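Local coordinates for protein endoglucanase (Thermotoga maritima, PDB 1VHO) that probably acts as a metal-dependent aminopeptidase of the M42 family, whose members bind two divalent metal ions per subunit, at residues L50-F64 with L187-F200. Residues are numbered along the deposited sequence; the frame is centred on the assembly and turned at random.
Sequences LIGYKKGKGIGKLAF and LKRYDHPWDVYVVF
Strand 195-200 lies between the two strands of 50-64, antiparallel to 50-54 (164°) and parallel to 61-64. L50, G52 and K54 each exchange two backbone hydrogen bonds with F200, V198 and V196; on the other flank L62 and F64 bond to D195, Y197 and V199. The loop 55-60 joins the flanking strands round the start of 195-200, and D195 fastens it: OD1, met on its anti side, accepts G56 N at 2.6 Å. Glycine suits position 56, where a side chain would collide with W194 O. P193 O takes K57 N and I59 N from opposite faces of its carbonyl plane.

On one face the Y53 and Y197 rings form an offset stack, planes 30° apart, Y53 CD1 over the Y197 ring. K61, long enough to run past that ring, brings NZ 2.9 Å from Y197 OH, while a water joins Y53 OH to D195 OD2. H192 is gripped at both nitrogens: ND1 donates to W194 O, and NE2 accepts K54 NZ in the ring plane at 3.1 Å, which suggests a neutral imidazole. K54 gets there by bending at chi2 (61°) and chi4. I59 lays CD1 over the indole of W194, a CH-pi contact 3.7 Å from the centroid of the five-membered ring.

Apolar L50, F64, V198 and F200 suit a face buried against helices 25-35 and 171-187; on the other face Y216 meets Y197 edge-to-face, and the I51 side chain lies about 6 Å from that of E205, a predicted zinc ligand. Strands 41-44 and 222-229 flank this edge region of the eight-stranded mixed sheet.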
loop_
_atom_site.group_PDB
_atom_site.type_symbol
_atom_site.label_atom_id
_atom_site.label_comp_id
_atom_site.label_asym_id
_atom_site.label_seq_id
_atom_site.Cartn_x
_atom_site.Cartn_y
_atom_site.Cartn_z
ATOM N N LEU A 50 0.594 4.268 -11.978
ATOM C CA LEU A 50 1.864 4.222 -12.645
ATOM C C LEU A 50 2.222 2.777 -13.026
ATOM O O LEU A 50 2.057 1.877 -12.190
ATOM C CB LEU A 50 2.958 4.818 -11.737
ATOM C CG LEU A 50 4.390 4.758 -12.256
ATOM C CD1 LEU A 50 4.649 5.844 -13.301
ATOM C CD2 LEU A 50 5.397 4.924 -11.114
ATOM N N ILE A 51 2.597 2.548 -14.269
ATOM C CA ILE A 51 2.994 1.199 -14.724
ATOM C C ILE A 51 4.432 1.231 -15.192
ATOM O O ILE A 51 4.774 2.011 -16.111
ATOM C CB ILE A 51 2.085 0.616 -15.826
ATOM C CG1 ILE A 51 0.687 0.344 -15.296
ATOM C CG2 ILE A 51 2.702 -0.726 -16.341
ATOM C CD1 ILE A 51 -0.240 1.545 -15.156
ATOM N N GLY A 52 5.329 0.507 -14.520
ATOM C CA GLY A 52 6.752 0.490 -14.934
ATOM C C GLY A 52 6.885 -0.668 -15.942
ATOM O O GLY A 52 6.345 -1.760 -15.613
ATOM N N TYR A 53 7.586 -0.487 -17.034
ATOM C CA TYR A 53 7.734 -1.586 -18.009
ATOM C C TYR A 53 9.190 -1.959 -18.203
ATOM O O TYR A 53 10.045 -1.105 -18.483
ATOM C CB TYR A 53 7.090 -1.206 -19.344
ATOM C CG TYR A 53 7.406 -2.157 -20.480
ATOM C CD1 TYR A 53 7.053 -3.493 -20.382
ATOM C CD2 TYR A 53 8.067 -1.744 -21.628
ATOM C CE1 TYR A 53 7.314 -4.388 -21.395
ATOM C CE2 TYR A 53 8.332 -2.635 -22.668
ATOM C CZ TYR A 53 7.945 -3.948 -22.536
ATOM O OH TYR A 53 8.198 -4.877 -23.526
ATOM N N LYS A 54 9.485 -3.232 -17.949
ATOM C CA LYS A 54 10.871 -3.715 -18.086
ATOM C C LYS A 54 10.862 -4.881 -19.086
ATOM O O LYS A 54 10.260 -5.943 -18.859
ATOM C CB LYS A 54 11.451 -4.100 -16.742
ATOM C CG LYS A 54 12.832 -4.714 -16.746
ATOM C CD LYS A 54 13.896 -3.791 -17.305
ATOM C CE LYS A 54 15.190 -4.581 -17.567
ATOM N NZ LYS A 54 15.654 -5.264 -16.345
ATOM N N LYS A 55 11.426 -4.600 -20.261
ATOM C CA LYS A 55 11.449 -5.607 -21.326
ATOM C C LYS A 55 12.378 -6.755 -20.995
ATOM O O LYS A 55 13.439 -6.569 -20.400
ATOM C CB LYS A 55 11.897 -4.943 -22.650
ATOM C CG LYS A 55 12.142 -5.925 -23.781
ATOM C CD LYS A 55 12.467 -5.252 -25.100
ATOM C CE LYS A 55 11.364 -5.461 -26.132
ATOM N NZ LYS A 55 11.804 -4.958 -27.479
ATOM N N GLY A 56 11.929 -7.952 -21.322
ATOM C CA GLY A 56 12.746 -9.161 -21.102
ATOM C C GLY A 56 13.053 -9.718 -22.511
ATOM O O GLY A 56 13.322 -8.922 -23.422
ATOM N N LYS A 57 12.956 -11.025 -22.694
ATOM C CA LYS A 57 13.247 -11.596 -24.028
ATOM C C LYS A 57 11.977 -11.829 -24.817
ATOM O O LYS A 57 12.006 -12.433 -25.901
ATOM C CB LYS A 57 14.031 -12.883 -23.894
ATOM C CG LYS A 57 15.428 -12.751 -23.281
ATOM C CD LYS A 57 16.017 -14.163 -23.218
ATOM C CE LYS A 57 17.518 -14.176 -23.355
ATOM N NZ LYS A 57 18.166 -14.681 -22.108
ATOM N N GLY A 58 10.821 -11.457 -24.268
ATOM C CA GLY A 58 9.554 -11.587 -24.927
ATOM C C GLY A 58 8.858 -12.925 -24.839
ATOM O O GLY A 58 7.845 -13.095 -25.558
ATOM N N ILE A 59 9.187 -13.804 -23.883
ATOM C CA ILE A 59 8.498 -15.087 -23.819
ATOM C C ILE A 59 7.075 -14.960 -23.308
ATOM O O ILE A 59 6.312 -15.924 -23.391
ATOM C CB ILE A 59 9.192 -16.190 -23.016
ATOM C CG1 ILE A 59 9.249 -15.876 -21.514
ATOM C CG2 ILE A 59 10.584 -16.464 -23.552
ATOM C CD1 ILE A 59 9.516 -17.096 -20.652
ATOM N N GLY A 60 6.702 -13.815 -22.767
ATOM C CA GLY A 60 5.334 -13.657 -22.238
ATOM C C GLY A 60 5.369 -12.379 -21.373
ATOM O O GLY A 60 6.440 -11.784 -21.224
ATOM N N LYS A 61 4.229 -12.085 -20.781
ATOM C CA LYS A 61 4.073 -10.903 -19.959
ATOM C C LYS A 61 3.594 -11.275 -18.546
ATOM O O LYS A 61 2.601 -11.958 -18.360
ATOM C CB LYS A 61 3.025 -9.971 -20.602
ATOM C CG LYS A 61 3.309 -9.598 -22.049
ATOM C CD LYS A 61 2.117 -8.854 -22.640
ATOM C CE LYS A 61 2.456 -8.265 -24.011
ATOM N NZ LYS A 61 3.797 -7.598 -23.975
ATOM N N LEU A 62 4.366 -10.796 -17.589
ATOM C CA LEU A 62 4.101 -11.031 -16.155
ATOM C C LEU A 62 3.749 -9.659 -15.570
ATOM O O LEU A 62 4.514 -8.708 -15.819
ATOM C CB LEU A 62 5.422 -11.511 -15.581
ATOM C CG LEU A 62 5.608 -11.884 -14.138
ATOM C CD1 LEU A 62 4.510 -12.811 -13.617
ATOM C CD2 LEU A 62 6.988 -12.555 -13.964
ATOM N N ALA A 63 2.688 -9.563 -14.812
ATOM C CA ALA A 63 2.286 -8.301 -14.201
ATOM C C ALA A 63 2.267 -8.450 -12.681
ATOM O O ALA A 63 1.719 -9.439 -12.160
ATOM C CB ALA A 63 0.908 -7.863 -14.694
ATOM N N PHE A 64 2.798 -7.478 -11.983
ATOM C CA PHE A 64 2.856 -7.442 -10.522
ATOM C C PHE A 64 2.021 -6.209 -10.113
ATOM O O PHE A 64 2.235 -5.155 -10.746
ATOM C CB PHE A 64 4.263 -7.328 -9.977
ATOM C CG PHE A 64 5.215 -8.436 -10.347
ATOM C CD1 PHE A 64 4.797 -9.757 -10.390
ATOM C CD2 PHE A 64 6.523 -8.155 -10.688
ATOM C CE1 PHE A 64 5.679 -10.766 -10.770
ATOM C CE2 PHE A 64 7.422 -9.160 -11.020
ATOM C CZ PHE A 64 7.000 -10.472 -11.062
ATOM N N LEU A 187 15.975 -6.943 -10.891
ATOM C CA LEU A 187 15.883 -7.410 -12.248
ATOM C C LEU A 187 17.025 -6.903 -13.135
ATOM O O LEU A 187 17.321 -7.532 -14.162
ATOM C CB LEU A 187 14.559 -7.101 -12.900
ATOM C CG LEU A 187 13.377 -7.982 -12.414
ATOM C CD1 LEU A 187 12.075 -7.453 -13.015
ATOM C CD2 LEU A 187 13.593 -9.426 -12.855
ATOM N N LYS A 188 17.631 -5.795 -12.747
ATOM C CA LYS A 188 18.785 -5.264 -13.477
ATOM C C LYS A 188 19.941 -6.232 -13.584
ATOM O O LYS A 188 20.737 -6.165 -14.554
ATOM C CB LYS A 188 19.244 -3.972 -12.734
ATOM C CG LYS A 188 18.233 -2.871 -13.141
ATOM C CD LYS A 188 18.589 -2.495 -14.565
ATOM C CE LYS A 188 17.551 -1.713 -15.321
ATOM N NZ LYS A 188 18.330 -0.705 -16.160
ATOM N N ARG A 189 20.069 -7.208 -12.709
ATOM C CA ARG A 189 21.148 -8.173 -12.716
ATOM C C ARG A 189 20.961 -9.332 -13.685
ATOM O O ARG A 189 21.864 -10.139 -13.891
ATOM C CB ARG A 189 21.212 -8.819 -11.309
ATOM N N TYR A 190 19.744 -9.488 -14.213
ATOM C CA TYR A 190 19.458 -10.612 -15.053
ATOM C C TYR A 190 18.944 -10.294 -16.450
ATOM O O TYR A 190 18.270 -9.315 -16.689
ATOM C CB TYR A 190 18.334 -11.461 -14.421
ATOM C CG TYR A 190 18.594 -12.015 -13.045
ATOM C CD1 TYR A 190 19.326 -13.174 -12.860
ATOM C CD2 TYR A 190 18.038 -11.397 -11.928
ATOM C CE1 TYR A 190 19.538 -13.708 -11.594
ATOM C CE2 TYR A 190 18.252 -11.922 -10.653
ATOM C CZ TYR A 190 18.996 -13.061 -10.498
ATOM O OH TYR A 190 19.208 -13.575 -9.232
ATOM N N ASP A 191 19.212 -11.292 -17.306
ATOM C CA ASP A 191 18.714 -11.278 -18.683
ATOM C C ASP A 191 17.436 -12.128 -18.639
ATOM O O ASP A 191 17.308 -13.156 -19.312
ATOM C CB ASP A 191 19.712 -11.908 -19.656
ATOM C CG ASP A 191 19.266 -11.845 -21.107
ATOM O OD1 ASP A 191 18.510 -10.915 -21.465
ATOM O OD2 ASP A 191 19.681 -12.730 -21.908
ATOM N N HIS A 192 16.467 -11.661 -17.857
ATOM C CA HIS A 192 15.195 -12.332 -17.660
ATOM C C HIS A 192 14.355 -12.459 -18.905
ATOM O O HIS A 192 14.136 -11.494 -19.646
ATOM C CB HIS A 192 14.428 -11.588 -16.559
ATOM C CG HIS A 192 14.150 -10.131 -16.821
ATOM N ND1 HIS A 192 13.022 -9.672 -17.413
ATOM C CD2 HIS A 192 14.838 -9.029 -16.410
ATOM C CE1 HIS A 192 13.019 -8.338 -17.441
ATOM N NE2 HIS A 192 14.117 -7.945 -16.818
ATOM N N PRO A 193 13.800 -13.652 -19.148
ATOM C CA PRO A 193 13.001 -13.945 -20.305
ATOM C C PRO A 193 11.643 -13.277 -20.346
ATOM O O PRO A 193 11.128 -12.918 -21.399
ATOM C CB PRO A 193 12.805 -15.473 -20.262
ATOM C CG PRO A 193 13.839 -15.978 -19.313
ATOM C CD PRO A 193 14.025 -14.868 -18.306
ATOM N N TRP A 194 11.010 -13.085 -19.181
ATOM C CA TRP A 194 9.682 -12.478 -19.181
ATOM C C TRP A 194 9.714 -10.952 -19.296
ATOM O O TRP A 194 10.646 -10.314 -18.801
ATOM C CB TRP A 194 9.013 -12.829 -17.821
ATOM C CG TRP A 194 8.587 -14.254 -17.712
ATOM C CD1 TRP A 194 9.335 -15.321 -17.269
ATOM C CD2 TRP A 194 7.312 -14.776 -18.062
ATOM N NE1 TRP A 194 8.590 -16.469 -17.317
ATOM C CE2 TRP A 194 7.348 -16.171 -17.822
ATOM C CE3 TRP A 194 6.146 -14.215 -18.565
ATOM C CZ2 TRP A 194 6.251 -16.984 -18.063
ATOM C CZ3 TRP A 194 5.057 -15.033 -18.819
ATOM C CH2 TRP A 194 5.117 -16.414 -18.557
ATOM N N ASP A 195 8.708 -10.396 -19.946
ATOM C CA ASP A 195 8.552 -8.938 -20.009
ATOM C C ASP A 195 7.806 -8.632 -18.692
ATOM O O ASP A 195 6.854 -9.371 -18.375
ATOM C CB ASP A 195 7.737 -8.507 -21.209
ATOM C CG ASP A 195 8.549 -8.672 -22.513
ATOM O OD1 ASP A 195 9.781 -8.807 -22.476
ATOM O OD2 ASP A 195 7.888 -8.669 -23.560
ATOM N N VAL A 196 8.231 -7.633 -17.950
ATOM C CA VAL A 196 7.593 -7.382 -16.650
ATOM C C VAL A 196 6.865 -6.061 -16.596
ATOM O O VAL A 196 7.434 -5.027 -16.999
ATOM C CB VAL A 196 8.683 -7.420 -15.555
ATOM C CG1 VAL A 196 8.128 -7.014 -14.189
ATOM C CG2 VAL A 196 9.274 -8.843 -15.463
ATOM N N TYR A 197 5.648 -6.079 -16.066
ATOM C CA TYR A 197 4.856 -4.877 -15.920
ATOM C C TYR A 197 4.558 -4.721 -14.416
ATOM O O TYR A 197 4.008 -5.643 -13.822
ATOM C CB TYR A 197 3.545 -4.926 -16.675
ATOM C CG TYR A 197 3.734 -5.014 -18.183
ATOM C CD1 TYR A 197 4.078 -6.242 -18.758
ATOM C CD2 TYR A 197 3.631 -3.886 -18.985
ATOM C CE1 TYR A 197 4.279 -6.347 -20.113
ATOM C CE2 TYR A 197 3.834 -3.998 -20.359
ATOM C CZ TYR A 197 4.124 -5.217 -20.912
ATOM O OH TYR A 197 4.312 -5.369 -22.273
ATOM N N VAL A 198 4.995 -3.597 -13.862
ATOM C CA VAL A 198 4.817 -3.370 -12.407
ATOM C C VAL A 198 3.806 -2.272 -12.244
ATOM O O VAL A 198 4.051 -1.121 -12.656
ATOM C CB VAL A 198 6.184 -3.100 -11.788
ATOM C CG1 VAL A 198 6.047 -2.921 -10.309
ATOM C CG2 VAL A 198 7.144 -4.275 -12.067
ATOM N N VAL A 199 2.691 -2.572 -11.568
ATOM C CA VAL A 199 1.591 -1.623 -11.497
ATOM C C VAL A 199 1.292 -1.095 -10.091
ATOM O O VAL A 199 1.063 -1.861 -9.160
ATOM C CB VAL A 199 0.333 -2.347 -12.026
ATOM C CG1 VAL A 199 -0.890 -1.422 -12.036
ATOM C CG2 VAL A 199 0.581 -2.974 -13.402
ATOM N N PHE A 200 1.360 0.214 -9.973
ATOM C CA PHE A 200 1.082 0.955 -8.745
ATOM C C PHE A 200 -0.265 1.657 -8.952
ATOM O O PHE A 200 -0.371 2.740 -9.553
ATOM C CB PHE A 200 2.219 1.959 -8.468
ATOM C CG PHE A 200 3.597 1.339 -8.396
ATOM C CD1 PHE A 200 4.368 1.208 -9.549
ATOM C CD2 PHE A 200 4.113 0.875 -7.201
ATOM C CE1 PHE A 200 5.644 0.646 -9.486
ATOM C CE2 PHE A 200 5.363 0.275 -7.122
ATOM C CZ PHE A 200 6.143 0.174 -8.290
HETATM O O HOH W 1 6.207 -6.770 -24.076
HETATM O O HOH W 2 18.041 -6.572 -17.036
HETATM O O HOH W 3 5.922 -10.824 -24.434
#